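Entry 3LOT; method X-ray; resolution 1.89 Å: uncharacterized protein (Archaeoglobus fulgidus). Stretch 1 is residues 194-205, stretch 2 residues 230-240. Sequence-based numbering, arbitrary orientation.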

# COMPACT_ATOMS: atom_id res chain seq x y z
N GLU D 194 -1.66 28.27 -4.65
CA GLU D 194 -0.25 28.60 -4.74
C GLU D 194 0.61 27.72 -3.82
O GLU D 194 0.33 27.61 -2.62
CB GLU D 194 -0.04 30.09 -4.39
CG GLU D 194 1.29 30.63 -4.83
CD GLU D 194 1.53 30.56 -6.37
OE1 GLU D 194 0.56 30.39 -7.16
OE2 GLU D 194 2.73 30.67 -6.79
N PRO D 195 1.68 27.15 -4.37
CA PRO D 195 2.52 26.29 -3.56
C PRO D 195 3.42 27.12 -2.67
O PRO D 195 3.62 28.27 -2.96
CB PRO D 195 3.37 25.57 -4.60
CG PRO D 195 3.55 26.54 -5.63
CD PRO D 195 2.21 27.26 -5.72
N PRO D 196 3.95 26.55 -1.59
CA PRO D 196 3.67 25.21 -1.08
C PRO D 196 2.30 25.13 -0.43
O PRO D 196 1.89 26.01 0.32
CB PRO D 196 4.74 25.00 -0.01
CG PRO D 196 5.24 26.33 0.30
CD PRO D 196 4.99 27.24 -0.82
N LEU D 197 1.59 24.07 -0.73
CA LEU D 197 0.26 23.90 -0.23
C LEU D 197 0.34 23.42 1.22
O LEU D 197 1.32 22.82 1.65
CB LEU D 197 -0.49 22.86 -1.06
CG LEU D 197 -0.49 23.04 -2.59
CD1 LEU D 197 -1.28 21.90 -3.19
CD2 LEU D 197 -1.04 24.37 -3.04
N ARG D 198 -0.70 23.74 1.97
CA ARG D 198 -0.90 23.21 3.31
C ARG D 198 -2.14 22.34 3.30
O ARG D 198 -3.23 22.85 3.12
CB ARG D 198 -1.06 24.36 4.29
CG ARG D 198 -1.29 23.94 5.75
CD ARG D 198 -0.23 23.04 6.27
NE ARG D 198 -0.36 22.89 7.73
CZ ARG D 198 0.48 22.20 8.51
NH1 ARG D 198 1.54 21.63 8.00
NH2 ARG D 198 0.26 22.10 9.82
N LEU D 199 -1.96 21.04 3.55
CA LEU D 199 -3.08 20.08 3.56
C LEU D 199 -3.35 19.58 4.96
O LEU D 199 -2.44 19.37 5.76
CB LEU D 199 -2.80 18.83 2.67
CG LEU D 199 -2.32 18.84 1.21
CD1 LEU D 199 -2.85 17.63 0.39
CD2 LEU D 199 -2.65 20.10 0.51
N GLN D 200 -4.60 19.29 5.25
CA GLN D 200 -4.93 18.61 6.45
C GLN D 200 -5.80 17.39 6.12
O GLN D 200 -6.79 17.48 5.39
CB GLN D 200 -5.64 19.56 7.36
CG GLN D 200 -6.07 18.98 8.70
CD GLN D 200 -5.83 19.98 9.77
OE1 GLN D 200 -4.98 19.80 10.62
NE2 GLN D 200 -6.54 21.11 9.69
N PHE D 201 -5.38 16.25 6.61
CA PHE D 201 -6.04 15.01 6.33
C PHE D 201 -6.96 14.75 7.51
O PHE D 201 -6.49 14.78 8.65
CB PHE D 201 -5.01 13.90 6.22
CG PHE D 201 -3.96 14.10 5.14
CD1 PHE D 201 -4.26 14.70 3.94
CD2 PHE D 201 -2.68 13.59 5.32
CE1 PHE D 201 -3.29 14.80 2.95
CE2 PHE D 201 -1.72 13.72 4.32
CZ PHE D 201 -2.03 14.33 3.16
N ILE D 202 -8.27 14.57 7.25
CA ILE D 202 -9.27 14.40 8.32
C ILE D 202 -9.89 13.01 8.24
O ILE D 202 -10.51 12.62 7.24
CB ILE D 202 -10.35 15.47 8.27
CG1 ILE D 202 -9.67 16.89 8.27
CG2 ILE D 202 -11.31 15.34 9.47
CD1 ILE D 202 -10.61 18.08 8.58
N HIS D 203 -9.72 12.25 9.31
CA HIS D 203 -10.06 10.82 9.32
C HIS D 203 -11.17 10.55 10.30
O HIS D 203 -11.10 10.97 11.46
CB HIS D 203 -8.79 10.01 9.67
CG HIS D 203 -7.79 9.96 8.55
ND1 HIS D 203 -7.68 8.89 7.68
CD2 HIS D 203 -6.87 10.87 8.14
CE1 HIS D 203 -6.73 9.14 6.79
NE2 HIS D 203 -6.24 10.35 7.03
N GLY D 204 -12.19 9.84 9.84
CA GLY D 204 -13.22 9.29 10.69
C GLY D 204 -14.58 9.95 10.56
O GLY D 204 -15.44 9.71 11.38
N ILE D 205 -14.80 10.80 9.58
CA ILE D 205 -16.12 11.38 9.36
C ILE D 205 -16.99 10.37 8.59
O ILE D 205 -16.52 9.69 7.66
CB ILE D 205 -16.07 12.73 8.60
CG1 ILE D 205 -15.26 13.76 9.39
CG2 ILE D 205 -17.48 13.26 8.31
CD1 ILE D 205 -15.72 14.01 10.78
N GLU D 230 7.92 17.96 -2.31
CA GLU D 230 8.57 19.26 -2.14
C GLU D 230 7.51 20.39 -2.23
O GLU D 230 7.80 21.50 -1.84
CB GLU D 230 9.73 19.43 -3.15
N ASN D 231 6.27 20.06 -2.65
CA ASN D 231 5.26 21.09 -2.90
C ASN D 231 4.20 21.25 -1.80
O ASN D 231 3.34 22.10 -1.92
CB ASN D 231 4.59 20.84 -4.25
CG ASN D 231 5.53 21.01 -5.42
OD1 ASN D 231 5.44 20.30 -6.43
ND2 ASN D 231 6.43 21.95 -5.32
N TYR D 232 4.24 20.46 -0.72
CA TYR D 232 3.23 20.63 0.35
C TYR D 232 3.75 20.27 1.73
O TYR D 232 4.76 19.59 1.85
CB TYR D 232 1.96 19.84 0.07
CG TYR D 232 2.04 18.36 0.40
CD1 TYR D 232 2.79 17.48 -0.40
CD2 TYR D 232 1.36 17.83 1.47
CE1 TYR D 232 2.85 16.14 -0.12
CE2 TYR D 232 1.42 16.47 1.78
CZ TYR D 232 2.18 15.63 0.98
OH TYR D 232 2.28 14.29 1.27
N THR D 233 3.06 20.77 2.76
CA THR D 233 3.18 20.24 4.12
C THR D 233 1.78 19.78 4.58
O THR D 233 0.76 20.16 3.99
CB THR D 233 3.79 21.26 5.12
OG1 THR D 233 2.85 22.30 5.42
CG2 THR D 233 5.09 21.87 4.57
N TRP D 234 1.74 18.95 5.60
CA TRP D 234 0.46 18.36 6.02
C TRP D 234 0.33 18.17 7.52
O TRP D 234 1.31 18.02 8.24
CB TRP D 234 0.23 17.02 5.32
CG TRP D 234 1.24 15.95 5.64
CD1 TRP D 234 2.51 15.85 5.15
CD2 TRP D 234 1.06 14.84 6.52
NE1 TRP D 234 3.14 14.74 5.69
CE2 TRP D 234 2.26 14.09 6.51
CE3 TRP D 234 0.00 14.40 7.29
CZ2 TRP D 234 2.43 12.96 7.30
CZ3 TRP D 234 0.14 13.24 8.01
CH2 TRP D 234 1.37 12.54 8.02
N SER D 235 -0.92 18.20 7.95
CA SER D 235 -1.34 17.91 9.30
C SER D 235 -2.42 16.86 9.20
O SER D 235 -2.96 16.57 8.13
CB SER D 235 -1.91 19.20 9.94
OG SER D 235 -2.30 19.02 11.30
N LEU D 236 -2.77 16.30 10.33
CA LEU D 236 -3.80 15.27 10.41
C LEU D 236 -4.69 15.43 11.64
O LEU D 236 -4.22 15.92 12.69
CB LEU D 236 -3.14 13.91 10.42
CG LEU D 236 -4.00 12.65 10.64
CD1 LEU D 236 -3.40 11.45 9.90
CD2 LEU D 236 -4.21 12.38 12.13
N VAL D 237 -5.96 15.05 11.46
CA VAL D 237 -7.00 14.93 12.48
C VAL D 237 -7.49 13.48 12.53
O VAL D 237 -7.94 12.93 11.51
CB VAL D 237 -8.24 15.76 12.13
CG1 VAL D 237 -9.36 15.54 13.19
CG2 VAL D 237 -7.88 17.25 12.01
N GLY D 238 -7.39 12.86 13.69
CA GLY D 238 -8.14 11.65 13.99
C GLY D 238 -9.38 11.96 14.83
O GLY D 238 -9.26 12.57 15.87
N ALA D 239 -10.57 11.59 14.36
CA ALA D 239 -11.81 11.86 15.09
C ALA D 239 -11.90 10.98 16.33
O ALA D 239 -11.48 9.82 16.33
CB ALA D 239 -13.05 11.60 14.18
N GLY D 240 -12.39 11.58 17.41
CA GLY D 240 -12.72 10.84 18.61
C GLY D 240 -11.52 10.17 19.20
O GLY D 240 -10.49 10.77 19.33
O HOH W 1 2.60 24.43 3.66

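The most unusual feature of this contact is how polar one face of the paired strands is: where buried parallel strands often present mostly apolar side chains, Arg 198, Thr 233, Gln 200 and Ser 235 form a short polar row and satisfy one another across the strands. Arg 198 NH1 donates to Thr 233 OG1 at 3.0 Å, and Ser 235 OG donates to Gln 200 OE1 at 2.9 Å. Both long side chains leave the backbone with chi1 at t, and their ends come nearer to the partner strand than their CB atoms suggest. The rule is simple: a long polar residue on one strand is answered by a short hydroxyl residue at the bridged position on the other. The guanidinium also lays one face over the chain at Trp 234 and Ser 235, with NH2 of Arg 198 3.6 Å from CB of Ser 235, while Thr 233 OG1 sits at its edge. Arg 198 NH1 and NH2 and Gln 200 NE2 also have hydrogen-bond partners elsewhere in the structure.

Beneath this sits a regular parallel ladder. Residues 197-203 and 232-238 run in the same direction, their axes 19° apart, and the odd-numbered residues of the first strand make the backbone hydrogen bonds. Each uses its N and O to straddle one residue of the second: Leu 199 N donates to Thr 233 O at 2.9 Å and Leu 199 O accepts from Ser 235 N at 2.9 Å, so that Trp 234 lies between. The pattern begins with Leu 197 N to Asn 231 O at 2.9 Å and ends with Ala 239 N to His 203 O at 3.0 Å, both ends reaching just beyond the second strand. Carbonyls in the ladder also receive CA-H...O contacts, as at Leu 199 O, 3.1 Å from Trp 234 CA. One does further work: a water donates to Leu 197 O at 2.9 Å and also bonds Thr 233 OG1 at 2.8 Å, tying the ladder to the polar row.

The other face is greasy and aromatic. Leu 197, Leu 199, Phe 201 and His 203 share it with Tyr 232, Trp 234 and Leu 236. Phe 201 reaches diagonally back along the second strand, its CD2 3.4 Å from Trp 234 CE3 and its CZ 4.3 Å from Tyr 232 CE2. Its ring and the six-membered ring of Trp 234 are tilted by 30° with centroids 5.3 Å apart, slid so far that they barely overlap; this is side-by-side packing, not a full stack. Leu 199 CG fills in against Tyr 232 CD2 at 3.8 Å.

Past the polar row, its own face turns apolar, with Ile 202 CG2 4.1 Å from Val 237 CB. At the exit, Gly 204 has phi/psi of 109/10°, where a CB would jam against the preceding carbonyl and come within 3.0 Å of Ala 239 CB. Backbone and neighbour therefore both call for glycine there.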